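Local coordinates for acyl-CoA dehydrogenase (Thermus thermophilus, PDB 2Z1Q), which probably catalyses the FAD-dependent oxidation of saturated acyl-CoA to 2,3-dehydroacyl-CoA, passing the electrons to an acceptor, at residues Lys454-Met459 / Ser543-Leu548. Sequence-based numbering, arbitrary orientation.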
ATOM      1  N   LYS B 454      -3.278  27.512  -4.213  1.00 31.12           N
ATOM      2  CA  LYS B 454      -2.512  27.968  -5.372  1.00 31.92           C
ATOM      3  C   LYS B 454      -1.472  28.971  -4.909  1.00 31.93           C
ATOM      4  O   LYS B 454      -0.323  28.931  -5.341  1.00 31.93           O
ATOM      5  CB  LYS B 454      -3.419  28.630  -6.399  1.00 31.69           C
ATOM      6  CG  LYS B 454      -4.613  27.785  -6.767  1.00 34.14           C
ATOM      7  CD  LYS B 454      -5.468  28.473  -7.806  1.00 34.14           C
ATOM      8  CE  LYS B 454      -6.678  27.628  -8.130  1.00 35.12           C
ATOM      9  NZ  LYS B 454      -7.509  28.284  -9.175  1.00 35.05           N
ATOM     10  N   LYS B 455      -1.887  29.875  -4.031  1.00 32.76           N
ATOM     11  CA  LYS B 455      -0.964  30.873  -3.502  1.00 33.78           C
ATOM     12  C   LYS B 455       0.120  30.181  -2.676  1.00 31.96           C
ATOM     13  O   LYS B 455       1.295  30.544  -2.761  1.00 31.89           O
ATOM     14  CB  LYS B 455      -1.703  31.889  -2.617  1.00 35.64           C
ATOM     15  CG  LYS B 455      -2.692  32.774  -3.359  1.00 38.86           C
ATOM     16  CD  LYS B 455      -3.315  33.811  -2.430  1.00 42.53           C
ATOM     17  CE  LYS B 455      -4.198  34.786  -3.208  1.00 44.67           C
ATOM     18  NZ  LYS B 455      -5.385  34.125  -3.814  1.00 47.17           N
ATOM     19  N   LEU B 456      -0.274  29.187  -1.881  1.00 30.07           N
ATOM     20  CA  LEU B 456       0.680  28.468  -1.036  1.00 31.01           C
ATOM     21  C   LEU B 456       1.812  27.903  -1.882  1.00 30.77           C
ATOM     22  O   LEU B 456       2.991  28.075  -1.557  1.00 30.26           O
ATOM     23  CB  LEU B 456      -0.016  27.325  -0.275  1.00 31.41           C
ATOM     24  CG  LEU B 456       0.862  26.493   0.677  1.00 32.23           C
ATOM     25  CD1 LEU B 456       1.384  27.369   1.811  1.00 31.56           C
ATOM     26  CD2 LEU B 456       0.051  25.335   1.243  1.00 30.39           C
ATOM     27  N   ALA B 457       1.442  27.236  -2.972  1.00 31.36           N
ATOM     28  CA  ALA B 457       2.406  26.646  -3.896  1.00 32.35           C
ATOM     29  C   ALA B 457       3.347  27.726  -4.399  1.00 33.89           C
ATOM     30  O   ALA B 457       4.566  27.575  -4.352  1.00 34.97           O
ATOM     31  CB  ALA B 457       1.679  26.004  -5.072  1.00 32.41           C
ATOM     32  N   LEU B 458       2.771  28.821  -4.883  1.00 35.08           N
ATOM     33  CA  LEU B 458       3.571  29.931  -5.395  1.00 36.47           C
ATOM     34  C   LEU B 458       4.531  30.473  -4.347  1.00 36.07           C
ATOM     35  O   LEU B 458       5.678  30.796  -4.649  1.00 37.33           O
ATOM     36  CB  LEU B 458       2.657  31.058  -5.886  1.00 37.48           C
ATOM     37  CG  LEU B 458       1.968  30.807  -7.229  1.00 39.55           C
ATOM     38  CD1 LEU B 458       0.768  31.731  -7.415  1.00 40.12           C
ATOM     39  CD2 LEU B 458       2.992  31.004  -8.331  1.00 41.01           C
ATOM     40  N   MET B 459       4.069  30.567  -3.110  1.00 36.06           N
ATOM     41  CA  MET B 459       4.912  31.095  -2.050  1.00 34.91           C
ATOM     42  C   MET B 459       6.134  30.214  -1.826  1.00 33.72           C
ATOM     43  O   MET B 459       7.264  30.701  -1.774  1.00 34.24           O
ATOM     44  CB  MET B 459       4.122  31.207  -0.747  1.00 34.20           C
ATOM     45  CG  MET B 459       4.796  32.071   0.294  1.00 35.23           C
ATOM     46  SD  MET B 459       4.409  31.515   1.965  1.00 40.48           S
ATOM     47  CE  MET B 459       2.703  32.022   2.132  1.00 39.91           C
ATOM     48  N   SER B 543       3.680  31.664   9.435  1.00 30.92           N
ATOM     49  CA  SER B 543       2.346  32.172   9.711  1.00 30.55           C
ATOM     50  C   SER B 543       1.591  32.364   8.396  1.00 30.55           C
ATOM     51  O   SER B 543       0.382  32.152   8.333  1.00 30.43           O
ATOM     52  CB  SER B 543       2.421  33.500  10.468  1.00 29.89           C
ATOM     53  OG  SER B 543       2.989  33.309  11.753  1.00 28.30           O
ATOM     54  N   ALA B 544       2.293  32.751   7.339  1.00 29.62           N
ATOM     55  CA  ALA B 544       1.613  32.945   6.066  1.00 31.69           C
ATOM     56  C   ALA B 544       1.142  31.609   5.505  1.00 33.13           C
ATOM     57  O   ALA B 544       0.054  31.519   4.935  1.00 32.68           O
ATOM     58  CB  ALA B 544       2.524  33.633   5.077  1.00 32.80           C
ATOM     59  N   ALA B 545       1.962  30.576   5.670  1.00 32.99           N
ATOM     60  CA  ALA B 545       1.611  29.252   5.180  1.00 34.59           C
ATOM     61  C   ALA B 545       0.370  28.740   5.910  1.00 34.68           C
ATOM     62  O   ALA B 545      -0.476  28.067   5.319  1.00 34.33           O
ATOM     63  CB  ALA B 545       2.786  28.289   5.382  1.00 32.63           C
ATOM     64  N   ARG B 546       0.249  29.073   7.191  1.00 36.25           N
ATOM     65  CA  ARG B 546      -0.897  28.623   7.974  1.00 37.14           C
ATOM     66  C   ARG B 546      -2.187  29.324   7.589  1.00 37.71           C
ATOM     67  O   ARG B 546      -3.236  28.689   7.481  1.00 37.36           O
ATOM     68  CB  ARG B 546      -0.651  28.827   9.470  1.00 38.18           C
ATOM     69  CG  ARG B 546       0.544  28.060  10.011  1.00 41.21           C
ATOM     70  CD  ARG B 546       0.548  28.036  11.535  1.00 42.46           C
ATOM     71  NE  ARG B 546       1.742  27.379  12.065  1.00 42.66           N
ATOM     72  CZ  ARG B 546       2.944  27.943  12.119  1.00 43.87           C
ATOM     73  NH1 ARG B 546       3.973  27.263  12.613  1.00 43.30           N
ATOM     74  NH2 ARG B 546       3.116  29.193  11.698  1.00 45.03           N
ATOM     75  N   ARG B 547      -2.128  30.633   7.390  1.00 38.38           N
ATOM     76  CA  ARG B 547      -3.330  31.368   7.025  1.00 40.18           C
ATOM     77  C   ARG B 547      -3.829  30.940   5.659  1.00 38.50           C
ATOM     78  O   ARG B 547      -5.033  30.879   5.421  1.00 38.00           O
ATOM     79  CB  ARG B 547      -3.079  32.883   7.041  1.00 42.81           C
ATOM     80  CG  ARG B 547      -1.780  33.326   6.382  1.00 47.58           C
ATOM     81  CD  ARG B 547      -1.677  34.854   6.331  1.00 51.72           C
ATOM     82  NE  ARG B 547      -2.664  35.426   5.416  1.00 52.35           N
ATOM     83  CZ  ARG B 547      -2.609  35.304   4.094  1.00 53.57           C
ATOM     84  NH1 ARG B 547      -1.606  34.642   3.533  1.00 55.17           N
ATOM     85  NH2 ARG B 547      -3.561  35.827   3.332  1.00 52.84           N
ATOM     86  N   LEU B 548      -2.900  30.632   4.766  1.00 37.95           N
ATOM     87  CA  LEU B 548      -3.272  30.209   3.428  1.00 39.41           C
ATOM     88  C   LEU B 548      -3.900  28.823   3.435  1.00 40.86           C
ATOM     89  O   LEU B 548      -4.419  28.369   2.417  1.00 41.17           O
ATOM     90  CB  LEU B 548      -2.053  30.244   2.495  1.00 38.89           C
ATOM     91  CG  LEU B 548      -1.587  31.617   1.992  1.00 39.06           C
ATOM     92  CD1 LEU B 548      -0.365  31.434   1.126  1.00 38.42           C
ATOM     93  CD2 LEU B 548      -2.689  32.303   1.191  1.00 40.04           C
TER
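Two helices of an antiparallel helical bundle, in the C-terminal all-helical part of this acyl-CoA dehydrogenase and away from the FAD sites, meet through residues 454-459 and 543-548. Over these short segments the axes run at 158° to each other and approach to 10.0 Å, bridged by apolar side-chain contacts. Lys454 turns its ammonium the other way, into a salt bridge with Glu493. Lys455 suits the rim: its aliphatic stem crosses Leu548 at about a right angle, CB lying 4.0 Å from Leu548 CD2, while the chain leads the charge away from the interface. Leu456 sits on the buried flank. With CG anti to the backbone N (chi1 -179°), it lays CD1 alongside Ala545, 3.9 Å from its CB, and also packs on Ala521 and Ala525 of helix 505-528; the small methyl of Ala545 leaves room for this branched end. Leu548 points toward the facing helix, a buried place where a branched leucine can offer two methyls to several partners: both touch the Lys455 stem, and Leu548 CD1 goes further, coming within 3.8 Å of Leu456 N. Met459 closes the contact, as a flexible thioether can bend its end to meet two different partners, and its CE lies 3.3 Å from Leu548 CD1. An alanine in place of Leu548 would probably loosen the pairing, since both methyls that touch Lys455, Leu456 and Met459 would be lost. Bent at chi2 (-149°) and chi3 (-72°), the Met459 chain brings its terminal methyl between Leu548 and Ala544, a tight fit that leaves Met459 CE 3.4 Å from Ala544 CB.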